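Local coordinates for GDP-L-fucose synthase (Campylobacter jejuni subsp. jejuni serotype O:2, PDB 7M13), which probably catalyses the NADP-dependent reduction of a GDP-linked keto sugar, acting as a GDP-D-glycero-L-gluco-heptose synthase in capsular polysaccharide biosynthesis, at residues M5-H16 / L28-K39. Sequence-based numbering, arbitrary orientation.
Sequences MQTNSKIYIAGH and LQKRGFNNLVLK
With CG trans to its carbonyl carbon (chi1 -66°), the Phe-33 ring sits between Thr-7 and Met-5. CG2 of Thr-7 makes a CH-pi contact over the ring centre, 4.1 Å from the centroid. Met-5 CE lies over the opposite face, nearer the rim, and Met-5 SD adds an oblique Met-aromatic contact. Asn-35 has CG anti to its backbone N (chi1 -171°), which brings ND2 to Asn-8 O at 3.0 Å. That bond is nearly straight, but the donor stands above the carbonyl plane. Water 1 joins the same loops: it donates to Thr-7 O and Ser-9 O and accepts from Asn-35 N.

Further along, the backbones pair in parallel. Ile-11 N donates to Asn-35 O at 3.0 Å, and Ile-11 O accepts from Val-37 N at 2.9 Å. A weak bond from Ile-13 N to Val-37 O follows. On one face of the sheet, Ile-11 and Leu-36 lie side by side, while Ile-13 CD1 meets Leu-28 CD1 tip to tip at 3.9 Å. On the other face, Tyr-12 CB packs on Val-37 CG1 at 3.6 Å, and helix 49-59 covers Val-37.

Leu-38 CB lies over the centre of the His-16 ring, 3.7 Å from its centroid. Water 3 links Ile-13 O, His-16 ND1 and Lys-39 N.

After helix 19-30 the chain turns off at Gly-32, whose positive phi completes a Schellman motif. Strand 11-14, this helix and strand 36-37 form the first beta-alpha-beta unit of a Rossmann fold, whose glycine-rich turn touches NADP through Gly-15.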
ATOM      1  N   MET B   5      -7.708 -27.466   9.818  1.00 18.03           N
ATOM      2  CA  MET B   5      -9.017 -27.537   9.132  1.00 15.65           C
ATOM      3  C   MET B   5      -9.513 -28.969   9.280  1.00 17.37           C
ATOM      4  O   MET B   5      -8.734 -29.886   9.087  1.00 18.85           O
ATOM      5  CB  MET B   5      -8.989 -27.249   7.635  1.00 18.81           C
ATOM      6  CG  MET B   5      -8.590 -25.868   7.258  1.00 20.08           C
ATOM      7  SD  MET B   5      -8.932 -25.511   5.534  1.00 16.71           S
ATOM      8  CE  MET B   5      -8.026 -26.804   4.692  1.00 18.14           C
ATOM      9  N   GLN B   6     -10.788 -29.102   9.594  1.00 15.21           N
ATOM     10  CA  GLN B   6     -11.482 -30.409   9.637  1.00 15.40           C
ATOM     11  C   GLN B   6     -12.330 -30.514   8.379  1.00 14.08           C
ATOM     12  O   GLN B   6     -12.685 -29.501   7.752  1.00 14.52           O
ATOM     13  CB  GLN B   6     -12.391 -30.483  10.864  1.00 17.60           C
ATOM     14  CG  GLN B   6     -11.719 -30.164  12.177  1.00 19.51           C
ATOM     15  CD  GLN B   6     -10.637 -31.164  12.460  1.00 23.28           C
ATOM     16  OE1 GLN B   6     -10.891 -32.367  12.481  1.00 26.70           O
ATOM     17  NE2 GLN B   6      -9.414 -30.678  12.635  1.00 27.90           N
ATOM     18  N   THR B   7     -12.748 -31.728   8.006  1.00 15.75           N
ATOM     19  CA  THR B   7     -13.528 -31.885   6.774  1.00 14.33           C
ATOM     20  C   THR B   7     -14.891 -31.217   6.927  1.00 14.02           C
ATOM     21  O   THR B   7     -15.429 -30.870   5.911  1.00 15.21           O
ATOM     22  CB  THR B   7     -13.646 -33.373   6.391  1.00 15.87           C
ATOM     23  OG1 THR B   7     -14.029 -34.054   7.588  1.00 17.05           O
ATOM     24  CG2 THR B   7     -12.331 -33.891   5.831  1.00 16.35           C
ATOM     25  N   ASN B   8     -15.336 -30.968   8.147  1.00 16.21           N
ATOM     26  CA  ASN B   8     -16.633 -30.265   8.330  1.00 15.61           C
ATOM     27  C   ASN B   8     -16.422 -28.797   8.670  1.00 15.17           C
ATOM     28  O   ASN B   8     -17.396 -28.140   8.950  1.00 15.67           O
ATOM     29  CB  ASN B   8     -17.526 -30.931   9.374  1.00 17.81           C
ATOM     30  CG  ASN B   8     -16.910 -31.080  10.749  1.00 17.14           C
ATOM     31  OD1 ASN B   8     -15.723 -30.849  10.999  1.00 19.12           O
ATOM     32  ND2 ASN B   8     -17.719 -31.487  11.722  1.00 23.49           N
ATOM     33  N   SER B   9     -15.196 -28.311   8.683  1.00 14.82           N
ATOM     34  CA  SER B   9     -14.944 -26.859   8.824  1.00 14.31           C
ATOM     35  C   SER B   9     -15.591 -26.057   7.713  1.00 12.92           C
ATOM     36  O   SER B   9     -15.576 -26.461   6.539  1.00 14.07           O
ATOM     37  CB  SER B   9     -13.468 -26.571   8.836  1.00 14.19           C
ATOM     38  OG  SER B   9     -12.813 -27.151   9.944  1.00 14.62           O
ATOM     39  N   LYS B  10     -16.138 -24.891   8.057  1.00 13.71           N
ATOM     40  CA  LYS B  10     -16.756 -24.024   7.048  1.00 14.28           C
ATOM     41  C   LYS B  10     -15.652 -23.228   6.364  1.00 13.57           C
ATOM     42  O   LYS B  10     -15.006 -22.429   7.040  1.00 14.53           O
ATOM     43  CB  LYS B  10     -17.818 -23.113   7.658  1.00 16.13           C
ATOM     44  CG  LYS B  10     -18.625 -22.396   6.592  1.00 17.12           C
ATOM     45  CD  LYS B  10     -19.881 -21.761   7.154  1.00 22.63           C
ATOM     46  CE  LYS B  10     -20.829 -21.232   6.115  1.00 24.97           C
ATOM     47  NZ  LYS B  10     -22.104 -20.852   6.778  1.00 24.12           N
ATOM     48  N   ILE B  11     -15.496 -23.411   5.065  1.00 12.85           N
ATOM     49  CA  ILE B  11     -14.374 -22.855   4.272  1.00 13.36           C
ATOM     50  C   ILE B  11     -14.942 -21.944   3.212  1.00 13.80           C
ATOM     51  O   ILE B  11     -15.717 -22.387   2.383  1.00 14.12           O
ATOM     52  CB  ILE B  11     -13.546 -23.979   3.620  1.00 13.83           C
ATOM     53  CG1 ILE B  11     -13.005 -24.899   4.702  1.00 15.08           C
ATOM     54  CG2 ILE B  11     -12.453 -23.380   2.727  1.00 14.77           C
ATOM     55  CD1 ILE B  11     -12.372 -26.176   4.165  1.00 14.28           C
ATOM     56  N   TYR B  12     -14.519 -20.670   3.199  1.00 11.75           N
ATOM     57  CA  TYR B  12     -14.870 -19.700   2.145  1.00 12.98           C
ATOM     58  C   TYR B  12     -13.722 -19.610   1.147  1.00 12.24           C
ATOM     59  O   TYR B  12     -12.596 -19.370   1.560  1.00 12.60           O
ATOM     60  CB  TYR B  12     -15.197 -18.353   2.790  1.00 13.78           C
ATOM     61  CG  TYR B  12     -15.385 -17.203   1.841  1.00 11.76           C
ATOM     62  CD1 TYR B  12     -16.114 -17.314   0.668  1.00 12.69           C
ATOM     63  CD2 TYR B  12     -14.763 -15.986   2.109  1.00 12.34           C
ATOM     64  CE1 TYR B  12     -16.273 -16.242  -0.189  1.00 12.78           C
ATOM     65  CE2 TYR B  12     -14.940 -14.907   1.270  1.00 14.08           C
ATOM     66  CZ  TYR B  12     -15.648 -15.043   0.104  1.00 12.99           C
ATOM     67  OH  TYR B  12     -15.756 -13.995  -0.753  1.00 16.21           O
ATOM     68  N   ILE B  13     -14.006 -19.895  -0.105  1.00 12.17           N
ATOM     69  CA  ILE B  13     -13.097 -19.623  -1.248  1.00 14.19           C
ATOM     70  C   ILE B  13     -13.621 -18.387  -1.954  1.00 15.16           C
ATOM     71  O   ILE B  13     -14.623 -18.467  -2.662  1.00 14.25           O
ATOM     72  CB  ILE B  13     -12.952 -20.834  -2.192  1.00 14.93           C
ATOM     73  CG1 ILE B  13     -12.492 -22.071  -1.420  1.00 17.32           C
ATOM     74  CG2 ILE B  13     -11.975 -20.508  -3.323  1.00 15.08           C
ATOM     75  CD1 ILE B  13     -13.556 -23.091  -1.170  1.00 24.21           C
ATOM     76  N   ALA B  14     -12.936 -17.258  -1.800  1.00 13.91           N
ATOM     77  CA  ALA B  14     -13.286 -16.005  -2.481  1.00 15.04           C
ATOM     78  C   ALA B  14     -12.792 -16.106  -3.910  1.00 16.61           C
ATOM     79  O   ALA B  14     -11.650 -16.596  -4.082  1.00 19.45           O
ATOM     80  CB  ALA B  14     -12.687 -14.846  -1.744  1.00 16.19           C
ATOM     81  N   GLY B  15     -13.580 -15.722  -4.895  1.00 14.52           N
ATOM     82  CA  GLY B  15     -13.181 -15.828  -6.307  1.00 14.35           C
ATOM     83  C   GLY B  15     -13.166 -17.255  -6.789  1.00 16.73           C
ATOM     84  O   GLY B  15     -12.232 -17.650  -7.528  1.00 18.35           O
ATOM     85  N   HIS B  16     -14.169 -18.040  -6.422  1.00 16.22           N
ATOM     86  CA  HIS B  16     -14.110 -19.507  -6.610  1.00 16.07           C
ATOM     87  C   HIS B  16     -14.205 -19.904  -8.081  1.00 17.43           C
ATOM     88  O   HIS B  16     -13.917 -21.103  -8.345  1.00 19.66           O
ATOM     89  CB  HIS B  16     -15.180 -20.225  -5.811  1.00 17.34           C
ATOM     90  CG  HIS B  16     -16.562 -19.964  -6.287  1.00 16.70           C
ATOM     91  ND1 HIS B  16     -17.194 -18.784  -6.041  1.00 17.32           N
ATOM     92  CD2 HIS B  16     -17.432 -20.773  -6.936  1.00 18.48           C
ATOM     93  CE1 HIS B  16     -18.422 -18.846  -6.541  1.00 18.26           C
ATOM     94  NE2 HIS B  16     -18.590 -20.082  -7.092  1.00 17.88           N
ATOM     95  N   LEU B  28     -10.197 -29.496  -2.455  1.00 17.45           N
ATOM     96  CA  LEU B  28     -10.824 -29.615  -1.117  1.00 16.13           C
ATOM     97  C   LEU B  28     -11.899 -30.723  -1.153  1.00 16.46           C
ATOM     98  O   LEU B  28     -11.839 -31.548  -0.258  1.00 17.72           O
ATOM     99  CB  LEU B  28     -11.407 -28.260  -0.730  1.00 15.85           C
ATOM    100  CG  LEU B  28     -10.356 -27.242  -0.308  1.00 16.84           C
ATOM    101  CD1 LEU B  28     -10.964 -25.868  -0.313  1.00 16.80           C
ATOM    102  CD2 LEU B  28      -9.783 -27.583   1.060  1.00 17.17           C
ATOM    103  N   GLN B  29     -12.785 -30.707  -2.145  1.00 18.62           N
ATOM    104  CA  GLN B  29     -13.870 -31.734  -2.242  1.00 19.72           C
ATOM    105  C   GLN B  29     -13.204 -33.115  -2.301  1.00 22.94           C
ATOM    106  O   GLN B  29     -13.661 -34.069  -1.601  1.00 23.41           O
ATOM    107  CB  GLN B  29     -14.783 -31.399  -3.407  1.00 20.95           C
ATOM    108  CG  GLN B  29     -15.715 -30.242  -3.086  1.00 22.70           C
ATOM    109  CD  GLN B  29     -16.512 -29.734  -4.261  1.00 24.85           C
ATOM    110  OE1 GLN B  29     -16.143 -29.914  -5.423  1.00 28.03           O
ATOM    111  NE2 GLN B  29     -17.579 -29.026  -3.958  1.00 25.67           N
ATOM    112  N   LYS B  30     -12.133 -33.256  -3.072  1.00 22.88           N
ATOM    113  CA  LYS B  30     -11.500 -34.588  -3.279  1.00 23.38           C
ATOM    114  C   LYS B  30     -10.939 -35.132  -1.956  1.00 25.04           C
ATOM    115  O   LYS B  30     -10.754 -36.370  -1.821  1.00 25.74           O
ATOM    116  CB  LYS B  30     -10.424 -34.518  -4.366  1.00 26.46           C
ATOM    117  CG  LYS B  30      -9.733 -35.851  -4.632  1.00 31.94           C
ATOM    118  CD  LYS B  30      -8.440 -35.770  -5.427  1.00 36.10           C
ATOM    119  CE  LYS B  30      -7.993 -37.130  -5.926  1.00 39.82           C
ATOM    120  NZ  LYS B  30      -7.368 -37.004  -7.261  1.00 46.65           N
ATOM    121  N   ARG B  31     -10.623 -34.273  -0.996  1.00 19.26           N
ATOM    122  CA  ARG B  31     -10.065 -34.622   0.318  1.00 19.47           C
ATOM    123  C   ARG B  31     -11.166 -34.681   1.388  1.00 15.83           C
ATOM    124  O   ARG B  31     -10.799 -34.875   2.557  1.00 19.62           O
ATOM    125  CB  ARG B  31      -8.969 -33.614   0.673  1.00 22.38           C
ATOM    126  CG  ARG B  31      -7.831 -33.624  -0.336  1.00 26.00           C
ATOM    127  CD  ARG B  31      -6.899 -32.504   0.038  1.00 30.79           C
ATOM    128  NE  ARG B  31      -6.041 -32.133  -1.067  1.00 31.24           N
ATOM    129  CZ  ARG B  31      -4.789 -31.766  -0.920  1.00 25.56           C
ATOM    130  NH1 ARG B  31      -4.240 -31.731   0.288  1.00 27.49           N
ATOM    131  NH2 ARG B  31      -4.076 -31.480  -1.991  1.00 29.98           N
ATOM    132  N   GLY B  32     -12.415 -34.468   1.004  1.00 16.67           N
ATOM    133  CA  GLY B  32     -13.621 -34.561   1.863  1.00 17.95           C
ATOM    134  C   GLY B  32     -13.997 -33.255   2.548  1.00 18.41           C
ATOM    135  O   GLY B  32     -14.940 -33.267   3.361  1.00 16.34           O
ATOM    136  N   PHE B  33     -13.346 -32.145   2.186  1.00 17.98           N
ATOM    137  CA  PHE B  33     -13.667 -30.812   2.755  1.00 17.66           C
ATOM    138  C   PHE B  33     -14.856 -30.273   1.981  1.00 19.00           C
ATOM    139  O   PHE B  33     -14.679 -29.598   0.949  1.00 21.26           O
ATOM    140  CB  PHE B  33     -12.470 -29.867   2.679  1.00 16.20           C
ATOM    141  CG  PHE B  33     -11.309 -30.263   3.534  1.00 17.49           C
ATOM    142  CD1 PHE B  33     -11.226 -29.904   4.858  1.00 15.20           C
ATOM    143  CD2 PHE B  33     -10.282 -31.054   3.023  1.00 17.88           C
ATOM    144  CE1 PHE B  33     -10.157 -30.299   5.640  1.00 17.63           C
ATOM    145  CE2 PHE B  33      -9.193 -31.412   3.794  1.00 20.30           C
ATOM    146  CZ  PHE B  33      -9.128 -31.038   5.104  1.00 19.15           C
ATOM    147  N   ASN B  34     -16.067 -30.642   2.382  1.00 17.77           N
ATOM    148  CA  ASN B  34     -17.256 -30.416   1.544  1.00 18.96           C
ATOM    149  C   ASN B  34     -18.120 -29.266   2.073  1.00 22.59           C
ATOM    150  O   ASN B  34     -19.059 -28.951   1.379  1.00 24.99           O
ATOM    151  CB  ASN B  34     -18.070 -31.707   1.395  1.00 20.72           C
ATOM    152  CG  ASN B  34     -17.381 -32.658   0.443  1.00 24.25           C
ATOM    153  OD1 ASN B  34     -16.999 -32.260  -0.655  1.00 27.14           O
ATOM    154  ND2 ASN B  34     -17.255 -33.924   0.816  1.00 18.44           N
ATOM    155  N   ASN B  35     -17.777 -28.632   3.204  1.00 16.93           N
ATOM    156  CA  ASN B  35     -18.586 -27.565   3.846  1.00 14.92           C
ATOM    157  C   ASN B  35     -18.065 -26.212   3.343  1.00 14.66           C
ATOM    158  O   ASN B  35     -17.481 -25.447   4.125  1.00 16.47           O
ATOM    159  CB  ASN B  35     -18.531 -27.623   5.362  1.00 14.85           C
ATOM    160  CG  ASN B  35     -19.509 -26.690   6.040  1.00 13.90           C
ATOM    161  OD1 ASN B  35     -20.414 -26.154   5.375  1.00 17.57           O
ATOM    162  ND2 ASN B  35     -19.310 -26.490   7.333  1.00 14.89           N
ATOM    163  N   LEU B  36     -18.220 -25.983   2.062  1.00 14.16           N
ATOM    164  CA  LEU B  36     -17.683 -24.789   1.382  1.00 15.73           C
ATOM    165  C   LEU B  36     -18.768 -23.748   1.268  1.00 16.95           C
ATOM    166  O   LEU B  36     -19.960 -24.069   1.086  1.00 18.32           O
ATOM    167  CB  LEU B  36     -17.149 -25.167   0.007  1.00 15.48           C
ATOM    168  CG  LEU B  36     -16.156 -26.327  -0.041  1.00 15.73           C
ATOM    169  CD1 LEU B  36     -15.674 -26.547  -1.460  1.00 19.47           C
ATOM    170  CD2 LEU B  36     -14.995 -26.157   0.928  1.00 16.53           C
ATOM    171  N   VAL B  37     -18.356 -22.487   1.303  1.00 16.28           N
ATOM    172  CA  VAL B  37     -19.303 -21.385   1.012  1.00 17.92           C
ATOM    173  C   VAL B  37     -18.692 -20.612  -0.138  1.00 16.40           C
ATOM    174  O   VAL B  37     -17.468 -20.280  -0.081  1.00 17.20           O
ATOM    175  CB  VAL B  37     -19.646 -20.548   2.258  1.00 22.45           C
ATOM    176  CG1 VAL B  37     -18.423 -19.994   2.957  1.00 24.04           C
ATOM    177  CG2 VAL B  37     -20.627 -19.434   1.912  1.00 22.13           C
ATOM    178  N   LEU B  38     -19.476 -20.446  -1.184  1.00 17.76           N
ATOM    179  CA  LEU B  38     -19.066 -19.957  -2.512  1.00 16.64           C
ATOM    180  C   LEU B  38     -20.052 -18.865  -2.915  1.00 18.64           C
ATOM    181  O   LEU B  38     -21.254 -19.097  -2.832  1.00 19.53           O
ATOM    182  CB  LEU B  38     -19.057 -21.126  -3.492  1.00 19.49           C
ATOM    183  CG  LEU B  38     -18.275 -22.376  -3.090  1.00 19.55           C
ATOM    184  CD1 LEU B  38     -18.490 -23.466  -4.127  1.00 24.95           C
ATOM    185  CD2 LEU B  38     -16.786 -22.084  -2.921  1.00 19.20           C
ATOM    186  N   LYS B  39     -19.569 -17.684  -3.255  1.00 17.54           N
ATOM    187  CA  LYS B  39     -20.414 -16.557  -3.720  1.00 19.00           C
ATOM    188  C   LYS B  39     -19.907 -16.077  -5.074  1.00 19.50           C
ATOM    189  O   LYS B  39     -18.714 -15.731  -5.204  1.00 19.23           O
ATOM    190  CB  LYS B  39     -20.405 -15.438  -2.682  1.00 19.63           C
ATOM    191  CG  LYS B  39     -20.968 -15.821  -1.335  1.00 24.42           C
ATOM    192  CD  LYS B  39     -22.475 -16.007  -1.372  1.00 26.23           C
ATOM    193  CE  LYS B  39     -23.045 -16.257   0.001  1.00 27.27           C
ATOM    194  NZ  LYS B  39     -24.491 -16.581  -0.050  1.00 34.45           N
TER
HETATM  195  O   HOH W   1     -15.212 -28.385   4.559  1.00 16.77           O
HETATM  196  O   HOH W   2     -16.290 -14.629  -3.341  1.00 16.62           O
HETATM  197  O   HOH W   3     -16.722 -17.293  -3.715  1.00 17.10           O